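Local coordinates for protein amide synthase (Vibrio cholerae, PDB 1L5A) that probably joins an acyl group to an amine as an amide synthase of vibriobactin biosynthesis, and is built like a nonribosomal peptide synthetase condensation domain, at residues Leu256-Met261 / Pro332-Leu337; Glu138-Gln143 / Thr155-Pro160; His25-Thr30 / Cys347-Lys352. One frame throughout, in Å; residues are numbered along the deposited sequence.

Contact 1 of 3, residues Leu256-Met261 / Pro332-Leu337; sequences LWLPFM and PFINIL
W257 and F333 form a single beta bridge between two strands that run roughly the same way but splay apart by 35°, and the pairing stops where a proline enters the line. W257 N donates to P332 O at 2.8 Å, and I334 N donates to W257 O at 2.9 Å, both bonds close to straight. Two residues past W257 stands P259, which has no N-H to give to I334 O. Its ring carbon CD faces that oxygen instead, and beyond it the strands diverge.

F333 fills the angle between them. With CG anti to the backbone N (chi1 -164°), its ring lies with one face over W257 O, the oxygen 3.8 Å above the plane and displaced toward the rim. CD1 of this ring meets CB of W257 at 3.4 Å, while CZ approaches CB of P259 at 3.8 Å, the two side chains crossing at a slant. A flat, bulky phenyl suits a place bordered by a carbonyl, a methylene and a rigid pyrrolidine.

The bridge joins two sheets of the condensation fold, a member of the CoA-dependent acyltransferase clan: strand 255-260 pairs on its own account with 277-282, and 333-337 is the end strand beside 362-368. Helix 234-249 covers L256, L258 and I334, so branched aliphatic residues belong there. L256 CD2 reaches I334 CG2 at 3.9 Å, and the same methyl lies 3.5 Å from P332 O.

P332 O also lies near the plane of the W257 indole, at its edge. P332 itself follows a cis peptide bond. N335 is partly exposed, and its OD1 comes to 3.6 Å from P259 CG.

Contact 2 of 3, residues Glu138-Gln143 / Thr155-Pro160; sequences EQRLSQ and TAAFKP
R140 bridges helix 131-150 and the 155-160 loop, which folds back on it before helix 161-172 at the condensation domain's surface, and its two halves behave differently. The tight part is hydrocarbon: CB of R140 sits 3.4 Å from CZ of F158, and CG of R140 lies 3.5 Å from CE1 of the same ring. The bend at chi2 (50°) brings CD over the ring face, so a phenyl matches the methylene part of a long side chain.

The outer part is looser and polar, among exposed residues. NH2 of R140 donates to T155 O at 3.1 Å, reaching that oxygen from above its carbonyl plane. NH1 donates to Q143 OE1, one helical turn on, at 3.0 Å, and makes only a weak bond to T155 OG1 at 3.3 Å. A156 O stands over one face of the guanidinium, where it accepts no hydrogen bond from it.

The strongest polar partner lies elsewhere: E48 OE2 forms a salt bridge with NH2, while E48 OE1 accepts F158 N. A buried arginine is thus gripped by the carboxylate of E48 and two amide oxygens, T155 O and Q143 OE1, which probably favours its charged state.

Contact 3 of 3, residues His25-Thr30 / Cys347-Lys352; sequences HSLRLT and CQTELK
S26 and K352 open a run of antiparallel backbone pairing in which the hydrogen-bonded pairs are S26 with K352, R28 with E350 and T30 with Q348. Each is closed by two N-H to O bonds; the pair R28 N to E350 O measures 2.9 Å and its return, E350 N to R28 O, 3.0 Å. Between them, L27 with L351 and L29 with T349 are non-hydrogen-bonded pairs, and here CA-H groups approach carbonyls, as T349 CA does R28 O at 3.4 Å.

Apolar contacts lie on the face carrying L27, L29, T349 and L351. L27 CD2 touches L351 CG at 3.8 Å, the two side chains side by side and pointing the same way. This face meets L141 of helix 131-150 and F344, which explains the leucines. L29 CD2 packs near T349 OG1 at 3.4 Å, a hydroxyl satisfied by P342 O.

Charged and polar contacts occupy the other face. R28 NE gives E350 OE2 a weak hydrogen bond (3.3 Å) within a salt bridge, the carboxylate at the guanidinium edge and the planes turned 56° apart. E117 is the stronger partner of R28, through NH1, and also accepts a bond from T30 OG1. S26 OG, between the backbone N and carbonyl carbon (chi1 70°), meets a water that donates to E350 O at 3.0 Å. Long charged chains suit this more open side.

Strand 348-356 is the outermost within the chain of a five-stranded mixed sheet, added beside 22-30 from over 300 residues away, a crossover from the C-terminal to the N-terminal half consistent with the two-lobed condensation-domain fold.

How the contacts relate
Contact 1 is the buried one, near the centre of the chain, contact 3 is partly buried and contact 2 lies at the surface. Contacts 1 and 3 both pair strands, but contact 1 is a short, mostly apolar bridge between two sheets, whereas contact 3 is a long antiparallel pairing with one oily and one charged face. Contact 2 joins helix to loop chiefly through one arginine, R140. Contacts 2 and 3 touch: E138 OE2 probably bonds H25 ND1 at 3.1 Å, and L141 packs on L27, so helix 131-150 serves both. Strands 333-337 and 348-356 follow each other in the chain, linking contacts 1 and 3, whose centres are about 25 Å apart.

Contact 1 of 3, residues Leu256-Met261 / Pro332-Leu337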
loop_
_atom_site.group_PDB
_atom_site.type_symbol
_atom_site.label_atom_id
_atom_site.label_comp_id
_atom_site.label_asym_id
_atom_site.label_seq_id
_atom_site.Cartn_x
_atom_site.Cartn_y
_atom_site.Cartn_z
ATOM N N LEU A 256 2.721 29.223 1.302
ATOM C CA LEU A 256 2.000 29.160 2.578
ATOM C C LEU A 256 2.518 27.878 3.209
ATOM O O LEU A 256 2.384 26.824 2.613
ATOM C CB LEU A 256 0.501 29.006 2.378
ATOM C CG LEU A 256 -0.429 29.685 3.395
ATOM C CD1 LEU A 256 -1.743 28.910 3.442
ATOM C CD2 LEU A 256 0.199 29.758 4.781
ATOM N N TRP A 257 3.111 27.950 4.399
ATOM C CA TRP A 257 3.630 26.751 5.033
ATOM C C TRP A 257 2.598 26.110 5.930
ATOM O O TRP A 257 1.840 26.804 6.614
ATOM C CB TRP A 257 4.894 27.054 5.823
ATOM C CG TRP A 257 6.082 27.399 4.967
ATOM C CD1 TRP A 257 6.350 28.602 4.378
ATOM C CD2 TRP A 257 7.155 26.522 4.598
ATOM N NE1 TRP A 257 7.527 28.529 3.668
ATOM C CE2 TRP A 257 8.041 27.267 3.784
ATOM C CE3 TRP A 257 7.455 25.179 4.876
ATOM C CZ2 TRP A 257 9.211 26.718 3.246
ATOM C CZ3 TRP A 257 8.626 24.629 4.341
ATOM C CH2 TRP A 257 9.488 25.399 3.535
ATOM N N LEU A 258 2.588 24.775 5.905
ATOM C CA LEU A 258 1.659 23.935 6.662
ATOM C C LEU A 258 2.356 22.880 7.483
ATOM O O LEU A 258 3.490 22.483 7.189
ATOM C CB LEU A 258 0.767 23.123 5.734
ATOM C CG LEU A 258 -0.135 23.768 4.723
ATOM C CD1 LEU A 258 -0.709 22.686 3.847
ATOM C CD2 LEU A 258 -1.225 24.527 5.449
ATOM N N PRO A 259 1.675 22.399 8.525
ATOM C CA PRO A 259 2.308 21.355 9.314
ATOM C C PRO A 259 1.545 20.074 8.949
ATOM O O PRO A 259 0.317 20.026 9.100
ATOM C CB PRO A 259 2.055 21.806 10.758
ATOM C CG PRO A 259 0.699 22.370 10.686
ATOM C CD PRO A 259 0.640 23.094 9.316
ATOM N N PHE A 260 2.235 19.078 8.397
ATOM C CA PHE A 260 1.575 17.799 8.112
ATOM C C PHE A 260 1.914 16.887 9.313
ATOM O O PHE A 260 3.091 16.560 9.556
ATOM C CB PHE A 260 2.083 17.176 6.814
ATOM C CG PHE A 260 1.649 15.747 6.632
ATOM C CD1 PHE A 260 0.305 15.393 6.789
ATOM C CD2 PHE A 260 2.583 14.745 6.377
ATOM C CE1 PHE A 260 -0.100 14.067 6.700
ATOM C CE2 PHE A 260 2.187 13.407 6.286
ATOM C CZ PHE A 260 0.844 13.070 6.448
ATOM N N MET A 261 0.892 16.500 10.073
ATOM C CA MET A 261 1.089 15.682 11.274
ATOM C C MET A 261 1.953 14.432 11.041
ATOM O O MET A 261 2.757 14.042 11.906
ATOM C CB MET A 261 -0.270 15.275 11.859
ATOM C CG MET A 261 -1.181 16.437 12.210
ATOM S SD MET A 261 -0.303 17.671 13.193
ATOM C CE MET A 261 -0.436 19.143 12.190
ATOM N N PRO A 332 4.809 32.780 5.290
ATOM C CA PRO A 332 3.753 32.693 6.309
ATOM C C PRO A 332 3.377 31.233 6.639
ATOM O O PRO A 332 3.511 30.338 5.815
ATOM C CB PRO A 332 2.604 33.494 5.687
ATOM C CG PRO A 332 2.800 33.294 4.234
ATOM C CD PRO A 332 4.312 33.428 4.071
ATOM N N PHE A 333 2.885 31.015 7.849
ATOM C CA PHE A 333 2.571 29.676 8.326
ATOM C C PHE A 333 1.147 29.566 8.874
ATOM O O PHE A 333 0.673 30.470 9.566
ATOM C CB PHE A 333 3.571 29.336 9.434
ATOM C CG PHE A 333 3.647 27.882 9.775
ATOM C CD1 PHE A 333 4.662 27.090 9.252
ATOM C CD2 PHE A 333 2.707 27.300 10.623
ATOM C CE1 PHE A 333 4.741 25.726 9.576
ATOM C CE2 PHE A 333 2.779 25.940 10.949
ATOM C CZ PHE A 333 3.798 25.154 10.423
ATOM N N ILE A 334 0.461 28.465 8.567
ATOM C CA ILE A 334 -0.890 28.287 9.088
ATOM C C ILE A 334 -0.987 27.017 9.951
ATOM O O ILE A 334 -0.375 25.997 9.666
ATOM C CB ILE A 334 -1.946 28.301 7.943
ATOM C CG1 ILE A 334 -3.351 28.244 8.534
ATOM C CG2 ILE A 334 -1.727 27.144 7.000
ATOM C CD1 ILE A 334 -4.431 28.522 7.537
ATOM N N ASN A 335 -1.730 27.113 11.040
ATOM C CA ASN A 335 -1.893 26.018 11.998
ATOM C C ASN A 335 -3.358 25.916 12.317
ATOM O O ASN A 335 -4.022 26.939 12.538
ATOM C CB ASN A 335 -1.189 26.348 13.320
ATOM C CG ASN A 335 -0.020 25.445 13.618
ATOM O OD1 ASN A 335 -0.167 24.231 13.679
ATOM N ND2 ASN A 335 1.156 26.041 13.820
ATOM N N ILE A 336 -3.872 24.698 12.347
ATOM C CA ILE A 336 -5.264 24.511 12.722
ATOM C C ILE A 336 -5.240 23.685 14.001
ATOM O O ILE A 336 -4.664 22.601 14.034
ATOM C CB ILE A 336 -6.059 23.743 11.672
ATOM C CG1 ILE A 336 -6.021 24.467 10.309
ATOM C CG2 ILE A 336 -7.461 23.566 12.188
ATOM C CD1 ILE A 336 -6.692 25.841 10.289
ATOM N N LEU A 337 -5.835 24.211 15.063
ATOM C CA LEU A 337 -5.878 23.502 16.343
ATOM C C LEU A 337 -7.333 23.158 16.644
ATOM O O LEU A 337 -8.042 23.931 17.295
ATOM C CB LEU A 337 -5.282 24.389 17.426
ATOM C CG LEU A 337 -3.857 24.789 17.025
ATOM C CD1 LEU A 337 -3.211 25.551 18.161
ATOM C CD2 LEU A 337 -3.039 23.546 16.649
#

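Contact 2 of 3, residues Glu138-Gln143 / Thr155-Pro160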
loop_
_atom_site.group_PDB
_atom_site.type_symbol
_atom_site.label_atom_id
_atom_site.label_comp_id
_atom_site.label_asym_id
_atom_site.label_seq_id
_atom_site.Cartn_x
_atom_site.Cartn_y
_atom_site.Cartn_z
ATOM N N GLU A 138 -2.941 13.610 26.254
ATOM C CA GLU A 138 -4.082 14.093 27.016
ATOM C C GLU A 138 -5.268 13.170 26.929
ATOM O O GLU A 138 -5.903 12.877 27.933
ATOM C CB GLU A 138 -4.455 15.520 26.566
ATOM C CG GLU A 138 -3.275 16.494 26.758
ATOM C CD GLU A 138 -3.521 17.873 26.193
ATOM O OE1 GLU A 138 -4.254 17.979 25.182
ATOM O OE2 GLU A 138 -2.960 18.851 26.750
ATOM N N GLN A 139 -5.559 12.700 25.726
ATOM C CA GLN A 139 -6.678 11.799 25.533
ATOM C C GLN A 139 -6.435 10.478 26.276
ATOM O O GLN A 139 -7.348 9.910 26.888
ATOM C CB GLN A 139 -6.901 11.563 24.034
ATOM C CG GLN A 139 -7.356 12.812 23.252
ATOM C CD GLN A 139 -8.598 13.467 23.858
ATOM O OE1 GLN A 139 -9.622 12.811 24.063
ATOM N NE2 GLN A 139 -8.507 14.764 24.155
ATOM N N ARG A 140 -5.199 10.000 26.244
ATOM C CA ARG A 140 -4.866 8.772 26.938
ATOM C C ARG A 140 -5.084 8.993 28.453
ATOM O O ARG A 140 -5.665 8.153 29.142
ATOM C CB ARG A 140 -3.415 8.397 26.643
ATOM C CG ARG A 140 -3.031 6.998 27.087
ATOM C CD ARG A 140 -4.031 5.975 26.597
ATOM N NE ARG A 140 -3.658 4.628 27.008
ATOM C CZ ARG A 140 -4.488 3.589 27.054
ATOM N NH1 ARG A 140 -5.755 3.724 26.714
ATOM N NH2 ARG A 140 -4.046 2.413 27.465
ATOM N N LEU A 141 -4.646 10.134 28.970
ATOM C CA LEU A 141 -4.827 10.399 30.389
ATOM C C LEU A 141 -6.312 10.298 30.688
ATOM O O LEU A 141 -6.730 9.693 31.678
ATOM C CB LEU A 141 -4.312 11.785 30.741
ATOM C CG LEU A 141 -4.697 12.277 32.125
ATOM C CD1 LEU A 141 -3.969 11.452 33.197
ATOM C CD2 LEU A 141 -4.332 13.767 32.229
ATOM N N SER A 142 -7.104 10.906 29.819
ATOM C CA SER A 142 -8.544 10.871 29.944
ATOM C C SER A 142 -9.028 9.410 29.976
ATOM O O SER A 142 -9.760 9.002 30.878
ATOM C CB SER A 142 -9.164 11.571 28.739
ATOM O OG SER A 142 -10.569 11.604 28.839
ATOM N N GLN A 143 -8.612 8.627 28.982
ATOM C CA GLN A 143 -9.020 7.241 28.889
ATOM C C GLN A 143 -8.725 6.433 30.139
ATOM O O GLN A 143 -9.605 5.743 30.666
ATOM C CB GLN A 143 -8.371 6.575 27.679
ATOM C CG GLN A 143 -8.717 7.257 26.394
ATOM C CD GLN A 143 -8.058 6.620 25.177
ATOM O OE1 GLN A 143 -6.945 6.087 25.251
ATOM N NE2 GLN A 143 -8.742 6.695 24.040
ATOM N N THR A 155 -8.598 0.372 27.351
ATOM C CA THR A 155 -8.318 -0.043 25.986
ATOM C C THR A 155 -6.815 -0.134 25.784
ATOM O O THR A 155 -6.025 0.170 26.687
ATOM C CB THR A 155 -8.858 0.936 24.956
ATOM O OG1 THR A 155 -8.131 2.169 25.044
ATOM C CG2 THR A 155 -10.318 1.178 25.206
ATOM N N ALA A 156 -6.429 -0.518 24.578
ATOM C CA ALA A 156 -5.036 -0.701 24.249
ATOM C C ALA A 156 -4.140 0.499 24.512
ATOM O O ALA A 156 -4.543 1.665 24.400
ATOM C CB ALA A 156 -4.908 -1.138 22.809
ATOM N N ALA A 157 -2.907 0.161 24.861
ATOM C CA ALA A 157 -1.839 1.089 25.158
ATOM C C ALA A 157 -1.176 1.593 23.867
ATOM O O ALA A 157 -1.373 1.026 22.795
ATOM C CB ALA A 157 -0.805 0.378 26.001
ATOM N N PHE A 158 -0.391 2.656 23.982
ATOM C CA PHE A 158 0.327 3.195 22.839
ATOM C C PHE A 158 1.274 2.085 22.380
ATOM O O PHE A 158 1.760 1.315 23.205
ATOM C CB PHE A 158 1.149 4.411 23.273
ATOM C CG PHE A 158 0.322 5.621 23.618
ATOM C CD1 PHE A 158 0.532 6.305 24.820
ATOM C CD2 PHE A 158 -0.625 6.115 22.724
ATOM C CE1 PHE A 158 -0.189 7.462 25.125
ATOM C CE2 PHE A 158 -1.352 7.275 23.013
ATOM C CZ PHE A 158 -1.136 7.954 24.221
ATOM N N LYS A 159 1.533 1.993 21.082
ATOM C CA LYS A 159 2.452 0.981 20.573
ATOM C C LYS A 159 3.855 1.457 20.967
ATOM O O LYS A 159 4.068 2.641 21.169
ATOM C CB LYS A 159 2.358 0.904 19.051
ATOM C CG LYS A 159 0.956 0.646 18.491
ATOM C CD LYS A 159 0.665 -0.833 18.324
ATOM C CE LYS A 159 -0.750 -1.067 17.781
ATOM N NZ LYS A 159 -1.056 -0.382 16.477
ATOM N N PRO A 160 4.826 0.540 21.090
ATOM C CA PRO A 160 6.174 0.986 21.461
ATOM C C PRO A 160 6.778 1.898 20.420
ATOM O O PRO A 160 6.450 1.790 19.244
ATOM C CB PRO A 160 6.965 -0.324 21.609
ATOM C CG PRO A 160 6.142 -1.341 20.877
ATOM C CD PRO A 160 4.729 -0.931 21.119
#

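Contact 3 of 3, residues His25-Thr30 / Cys347-Lys352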
loop_
_atom_site.group_PDB
_atom_site.type_symbol
_atom_site.label_atom_id
_atom_site.label_comp_id
_atom_site.label_asym_id
_atom_site.label_seq_id
_atom_site.Cartn_x
_atom_site.Cartn_y
_atom_site.Cartn_z
ATOM N N HIS A 25 1.993 22.237 28.884
ATOM C CA HIS A 25 0.560 22.467 28.999
ATOM C C HIS A 25 0.156 22.361 30.465
ATOM O O HIS A 25 0.800 21.682 31.255
ATOM C CB HIS A 25 -0.238 21.432 28.207
ATOM C CG HIS A 25 -0.202 21.622 26.723
ATOM N ND1 HIS A 25 -1.255 21.267 25.908
ATOM C CD2 HIS A 25 0.765 22.100 25.902
ATOM C CE1 HIS A 25 -0.942 21.519 24.650
ATOM N NE2 HIS A 25 0.278 22.025 24.618
ATOM N N SER A 26 -0.902 23.054 30.838
ATOM C CA SER A 26 -1.390 22.948 32.190
ATOM C C SER A 26 -2.855 22.616 32.040
ATOM O O SER A 26 -3.548 23.153 31.164
ATOM C CB SER A 26 -1.211 24.252 32.967
ATOM O OG SER A 26 -2.082 25.252 32.500
ATOM N N LEU A 27 -3.314 21.689 32.869
ATOM C CA LEU A 27 -4.707 21.283 32.852
ATOM C C LEU A 27 -5.284 21.672 34.199
ATOM O O LEU A 27 -4.696 21.394 35.252
ATOM C CB LEU A 27 -4.813 19.772 32.633
ATOM C CG LEU A 27 -4.301 19.240 31.288
ATOM C CD1 LEU A 27 -4.524 17.734 31.215
ATOM C CD2 LEU A 27 -5.021 19.947 30.139
ATOM N N ARG A 28 -6.412 22.360 34.178
ATOM C CA ARG A 28 -7.027 22.754 35.428
ATOM C C ARG A 28 -8.369 22.075 35.450
ATOM O O ARG A 28 -9.226 22.307 34.585
ATOM C CB ARG A 28 -7.189 24.272 35.535
ATOM C CG ARG A 28 -7.339 24.753 36.986
ATOM C CD ARG A 28 -7.354 26.275 37.095
ATOM N NE ARG A 28 -8.592 26.861 36.587
ATOM C CZ ARG A 28 -9.687 27.026 37.317
ATOM N NH1 ARG A 28 -9.693 26.653 38.595
ATOM N NH2 ARG A 28 -10.778 27.551 36.769
ATOM N N LEU A 29 -8.527 21.201 36.432
ATOM C CA LEU A 29 -9.754 20.461 36.568
ATOM C C LEU A 29 -10.528 20.990 37.755
ATOM O O LEU A 29 -10.035 21.045 38.883
ATOM C CB LEU A 29 -9.442 18.975 36.745
ATOM C CG LEU A 29 -8.446 18.400 35.734
ATOM C CD1 LEU A 29 -8.522 16.866 35.783
ATOM C CD2 LEU A 29 -8.766 18.927 34.316
ATOM N N THR A 30 -11.751 21.397 37.477
ATOM C CA THR A 30 -12.635 21.925 38.489
ATOM C C THR A 30 -13.766 20.914 38.613
ATOM O O THR A 30 -14.505 20.683 37.650
ATOM C CB THR A 30 -13.140 23.316 38.046
ATOM O OG1 THR A 30 -12.018 24.207 37.991
ATOM C CG2 THR A 30 -14.184 23.874 39.012
ATOM N N CYS A 347 -16.418 17.182 35.529
ATOM C CA CYS A 347 -15.452 18.281 35.653
ATOM C C CYS A 347 -15.351 19.163 34.420
ATOM O O CYS A 347 -15.726 18.774 33.311
ATOM C CB CYS A 347 -14.048 17.758 35.967
ATOM S SG CYS A 347 -13.877 16.776 37.468
ATOM N N GLN A 348 -14.848 20.369 34.632
ATOM C CA GLN A 348 -14.611 21.292 33.531
ATOM C C GLN A 348 -13.099 21.284 33.395
ATOM O O GLN A 348 -12.385 21.228 34.388
ATOM C CB GLN A 348 -15.070 22.712 33.857
ATOM C CG GLN A 348 -16.544 22.833 34.176
ATOM C CD GLN A 348 -17.404 21.997 33.255
ATOM O OE1 GLN A 348 -17.309 22.108 32.029
ATOM N NE2 GLN A 348 -18.255 21.149 33.840
ATOM N N THR A 349 -12.616 21.331 32.165
ATOM C CA THR A 349 -11.186 21.335 31.918
ATOM C C THR A 349 -10.760 22.640 31.249
ATOM O O THR A 349 -11.283 23.037 30.209
ATOM C CB THR A 349 -10.798 20.136 31.022
ATOM O OG1 THR A 349 -11.024 18.922 31.749
ATOM C CG2 THR A 349 -9.333 20.212 30.585
ATOM N N GLU A 350 -9.815 23.321 31.867
ATOM C CA GLU A 350 -9.295 24.555 31.308
ATOM C C GLU A 350 -7.851 24.215 30.928
ATOM O O GLU A 350 -7.006 23.931 31.786
ATOM C CB GLU A 350 -9.364 25.677 32.358
ATOM C CG GLU A 350 -8.614 26.964 32.000
ATOM C CD GLU A 350 -8.619 27.982 33.147
ATOM O OE1 GLU A 350 -9.700 28.550 33.433
ATOM O OE2 GLU A 350 -7.547 28.202 33.766
ATOM N N LEU A 351 -7.579 24.204 29.630
ATOM C CA LEU A 351 -6.243 23.884 29.143
ATOM C C LEU A 351 -5.473 25.164 28.879
ATOM O O LEU A 351 -6.031 26.140 28.376
ATOM C CB LEU A 351 -6.362 23.066 27.859
ATOM C CG LEU A 351 -5.125 22.379 27.281
ATOM C CD1 LEU A 351 -5.580 21.291 26.294
ATOM C CD2 LEU A 351 -4.213 23.401 26.628
ATOM N N LYS A 352 -4.196 25.189 29.227
ATOM C CA LYS A 352 -3.421 26.395 28.972
ATOM C C LYS A 352 -2.039 26.048 28.421
ATOM O O LYS A 352 -1.272 25.294 29.040
ATOM C CB LYS A 352 -3.307 27.238 30.250
ATOM C CG LYS A 352 -2.921 28.712 30.004
ATOM C CD LYS A 352 -2.615 29.479 31.329
ATOM C CE LYS A 352 -2.090 30.912 31.098
ATOM N NZ LYS A 352 -1.219 31.348 32.226
HETATM O O HOH W 1 -4.600 25.137 33.097
#